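Local atomic coordinates of CG8862 (Drosophila melanogaster, PDB entry 3ISM), a protein that probably cleaves DNA and RNA without marked sequence specificity, as a magnesium-dependent mitochondrial endonuclease of the DNA/RNA non-specific endonuclease family. Residues W137-E141 against H189-V193. Residues are numbered along the deposited sequence; the frame is centred on the assembly and turned at random.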
ATOM      1  N   TRP B 137     -22.036  -6.116   6.669  1.00 26.99           N
ATOM      2  CA  TRP B 137     -21.158  -5.193   7.407  1.00 27.17           C
ATOM      3  C   TRP B 137     -21.932  -4.416   8.481  1.00 27.35           C
ATOM      4  O   TRP B 137     -21.433  -4.214   9.589  1.00 27.63           O
ATOM      5  CB  TRP B 137     -20.428  -4.247   6.444  1.00 26.72           C
ATOM      6  CG  TRP B 137     -19.389  -3.368   7.094  1.00 27.16           C
ATOM      7  CD1 TRP B 137     -19.452  -2.014   7.264  1.00 27.49           C
ATOM      8  CD2 TRP B 137     -18.127  -3.780   7.640  1.00 26.66           C
ATOM      9  NE1 TRP B 137     -18.320  -1.561   7.892  1.00 25.37           N
ATOM     10  CE2 TRP B 137     -17.489  -2.624   8.129  1.00 26.04           C
ATOM     11  CE3 TRP B 137     -17.475  -5.013   7.756  1.00 27.03           C
ATOM     12  CZ2 TRP B 137     -16.223  -2.661   8.729  1.00 26.92           C
ATOM     13  CZ3 TRP B 137     -16.210  -5.050   8.356  1.00 27.51           C
ATOM     14  CH2 TRP B 137     -15.608  -3.882   8.838  1.00 26.99           C
ATOM     15  N   ASN B 138     -23.148  -3.983   8.155  1.00 27.49           N
ATOM     16  CA  ASN B 138     -24.025  -3.368   9.159  1.00 27.75           C
ATOM     17  C   ASN B 138     -24.303  -4.323  10.327  1.00 27.49           C
ATOM     18  O   ASN B 138     -24.343  -3.899  11.484  1.00 27.27           O
ATOM     19  CB  ASN B 138     -25.340  -2.879   8.538  1.00 27.57           C
ATOM     20  CG  ASN B 138     -26.333  -2.380   9.585  1.00 29.15           C
ATOM     21  OD1 ASN B 138     -27.467  -2.844   9.645  1.00 31.47           O
ATOM     22  ND2 ASN B 138     -25.911  -1.431  10.406  1.00 28.49           N
ATOM     23  N   THR B 139     -24.480  -5.609  10.020  1.00 27.58           N
ATOM     24  CA  THR B 139     -24.729  -6.623  11.056  1.00 27.92           C
ATOM     25  C   THR B 139     -23.583  -6.655  12.082  1.00 27.83           C
ATOM     26  O   THR B 139     -23.829  -6.722  13.297  1.00 27.60           O
ATOM     27  CB  THR B 139     -24.945  -8.019  10.426  1.00 27.99           C
ATOM     28  OG1 THR B 139     -25.991  -7.931   9.450  1.00 28.10           O
ATOM     29  CG2 THR B 139     -25.332  -9.067  11.494  1.00 27.50           C
ATOM     30  N   LEU B 140     -22.346  -6.564  11.584  1.00 27.66           N
ATOM     31  CA  LEU B 140     -21.174  -6.503  12.449  1.00 27.47           C
ATOM     32  C   LEU B 140     -21.179  -5.218  13.276  1.00 27.69           C
ATOM     33  O   LEU B 140     -20.972  -5.259  14.497  1.00 27.86           O
ATOM     34  CB  LEU B 140     -19.878  -6.615  11.638  1.00 27.67           C
ATOM     35  CG  LEU B 140     -18.557  -6.527  12.427  1.00 28.09           C
ATOM     36  CD1 LEU B 140     -18.523  -7.529  13.605  1.00 27.38           C
ATOM     37  CD2 LEU B 140     -17.333  -6.703  11.509  1.00 26.73           C
ATOM     38  N   GLU B 141     -21.421  -4.085  12.613  1.00 27.39           N
ATOM     39  CA  GLU B 141     -21.584  -2.808  13.306  1.00 27.39           C
ATOM     40  C   GLU B 141     -22.639  -2.883  14.420  1.00 27.29           C
ATOM     41  O   GLU B 141     -22.378  -2.484  15.560  1.00 28.16           O
ATOM     42  CB  GLU B 141     -21.911  -1.694  12.305  1.00 27.08           C
ATOM     43  CG  GLU B 141     -20.743  -1.335  11.401  1.00 27.19           C
ATOM     44  CD  GLU B 141     -21.147  -0.442  10.240  1.00 29.49           C
ATOM     45  OE1 GLU B 141     -22.294  -0.583   9.731  1.00 29.08           O
ATOM     46  OE2 GLU B 141     -20.303   0.383   9.824  1.00 28.51           O
ATOM     47  N   HIS B 189     -10.886  -6.232   1.631  1.00 28.56           N
ATOM     48  CA  HIS B 189     -11.468  -6.714   2.899  1.00 28.04           C
ATOM     49  C   HIS B 189     -11.478  -5.557   3.897  1.00 27.99           C
ATOM     50  O   HIS B 189     -10.789  -4.563   3.702  1.00 27.15           O
ATOM     51  CB  HIS B 189     -10.623  -7.845   3.522  1.00 27.58           C
ATOM     52  CG  HIS B 189     -10.541  -9.105   2.707  1.00 27.99           C
ATOM     53  ND1 HIS B 189      -9.763  -9.211   1.572  1.00 28.33           N
ATOM     54  CD2 HIS B 189     -11.072 -10.336   2.912  1.00 28.56           C
ATOM     55  CE1 HIS B 189      -9.857 -10.437   1.085  1.00 29.60           C
ATOM     56  NE2 HIS B 189     -10.648 -11.140   1.878  1.00 28.82           N
ATOM     57  N   PHE B 190     -12.245  -5.709   4.976  1.00 28.65           N
ATOM     58  CA  PHE B 190     -12.201  -4.790   6.107  1.00 28.86           C
ATOM     59  C   PHE B 190     -12.120  -5.584   7.411  1.00 28.63           C
ATOM     60  O   PHE B 190     -12.539  -6.716   7.458  1.00 29.07           O
ATOM     61  CB  PHE B 190     -13.443  -3.890   6.119  1.00 29.14           C
ATOM     62  CG  PHE B 190     -13.545  -2.972   4.935  1.00 29.72           C
ATOM     63  CD1 PHE B 190     -12.945  -1.718   4.962  1.00 30.04           C
ATOM     64  CD2 PHE B 190     -14.259  -3.354   3.798  1.00 31.30           C
ATOM     65  CE1 PHE B 190     -13.027  -0.865   3.859  1.00 31.87           C
ATOM     66  CE2 PHE B 190     -14.360  -2.505   2.694  1.00 31.49           C
ATOM     67  CZ  PHE B 190     -13.737  -1.258   2.722  1.00 30.23           C
ATOM     68  N   TYR B 191     -11.587  -4.992   8.469  1.00 29.07           N
ATOM     69  CA  TYR B 191     -11.523  -5.674   9.767  1.00 29.49           C
ATOM     70  C   TYR B 191     -12.159  -4.814  10.843  1.00 29.61           C
ATOM     71  O   TYR B 191     -12.270  -3.602  10.684  1.00 29.70           O
ATOM     72  CB  TYR B 191     -10.067  -5.965  10.196  1.00 28.97           C
ATOM     73  CG  TYR B 191      -9.223  -4.719  10.317  1.00 27.90           C
ATOM     74  CD1 TYR B 191      -9.304  -3.884  11.437  1.00 28.08           C
ATOM     75  CD2 TYR B 191      -8.353  -4.363   9.298  1.00 29.53           C
ATOM     76  CE1 TYR B 191      -8.560  -2.722  11.519  1.00 27.07           C
ATOM     77  CE2 TYR B 191      -7.589  -3.221   9.371  1.00 27.81           C
ATOM     78  CZ  TYR B 191      -7.703  -2.407  10.473  1.00 29.03           C
ATOM     79  OH  TYR B 191      -6.944  -1.280  10.516  1.00 29.02           O
ATOM     80  N   LYS B 192     -12.533  -5.457  11.944  1.00 29.65           N
ATOM     81  CA  LYS B 192     -12.784  -4.779  13.211  1.00 29.58           C
ATOM     82  C   LYS B 192     -12.060  -5.566  14.279  1.00 29.44           C
ATOM     83  O   LYS B 192     -12.214  -6.781  14.374  1.00 29.63           O
ATOM     84  CB  LYS B 192     -14.276  -4.710  13.542  1.00 29.51           C
ATOM     85  CG  LYS B 192     -15.034  -3.642  12.750  1.00 29.30           C
ATOM     86  CD  LYS B 192     -16.458  -3.509  13.275  1.00 29.95           C
ATOM     87  CE  LYS B 192     -17.300  -2.527  12.442  1.00 30.10           C
ATOM     88  NZ  LYS B 192     -16.846  -1.120  12.616  1.00 30.39           N
ATOM     89  N   VAL B 193     -11.260  -4.873  15.075  1.00 29.06           N
ATOM     90  CA  VAL B 193     -10.587  -5.492  16.201  1.00 29.04           C
ATOM     91  C   VAL B 193     -11.081  -4.773  17.448  1.00 29.17           C
ATOM     92  O   VAL B 193     -10.998  -3.556  17.533  1.00 29.22           O
ATOM     93  CB  VAL B 193      -9.028  -5.461  16.057  1.00 28.82           C
ATOM     94  CG1 VAL B 193      -8.364  -6.111  17.285  1.00 29.66           C
ATOM     95  CG2 VAL B 193      -8.591  -6.194  14.786  1.00 27.68           C
TER
HETATM   96  O   HOH W   1     -17.903   0.201  10.217  1.00 22.04           O
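K192 reaches from its strand to the helix 137-141, its aliphatic chain running along L140 and W137. CB lies 4.2 Å from CD2 of L140, and CG touches both that methyl and CH2 of W137. CD then slides past the leucine branch, 3.8 Å from CD2 of L140, the two side chains pointing in opposite directions; a branched apolar residue suits this place because CG and CD2 both meet the methylene. CE comes in obliquely above the rim of the indole, 3.9 Å from CZ2 of W137, and also meets CG of E141. A long lysine fits because four methylenes can lie along L140 and W137 before the chain turns at its last torsion, bringing NZ to a water 2.9 Å away and to a hydrogen bond with OG1 of T158. The same water accepts a weak bond from NE1 of W137 and lies close to OE2 of E141, a glutamate whose methylenes pack while its carboxylate serves the magnesium site. In this nuclease of the His-Me finger clan, helix 136-146, which carries E141, packs against the large mixed sheet through strand 189-197; segment 137-141 runs nearly parallel (9°) to 189-193. With CG anti to the backbone N (chi1 -173°), the six-membered ring of W137 is directed at the strand, where CH2 touches CB of F190 at 3.5 Å and has the carbonyl O of Y191 at its edge. F190 turns its ring edge toward the indole face, the planes inclined at 50°; an aromatic ring here also packs on A125 of strand 124-127.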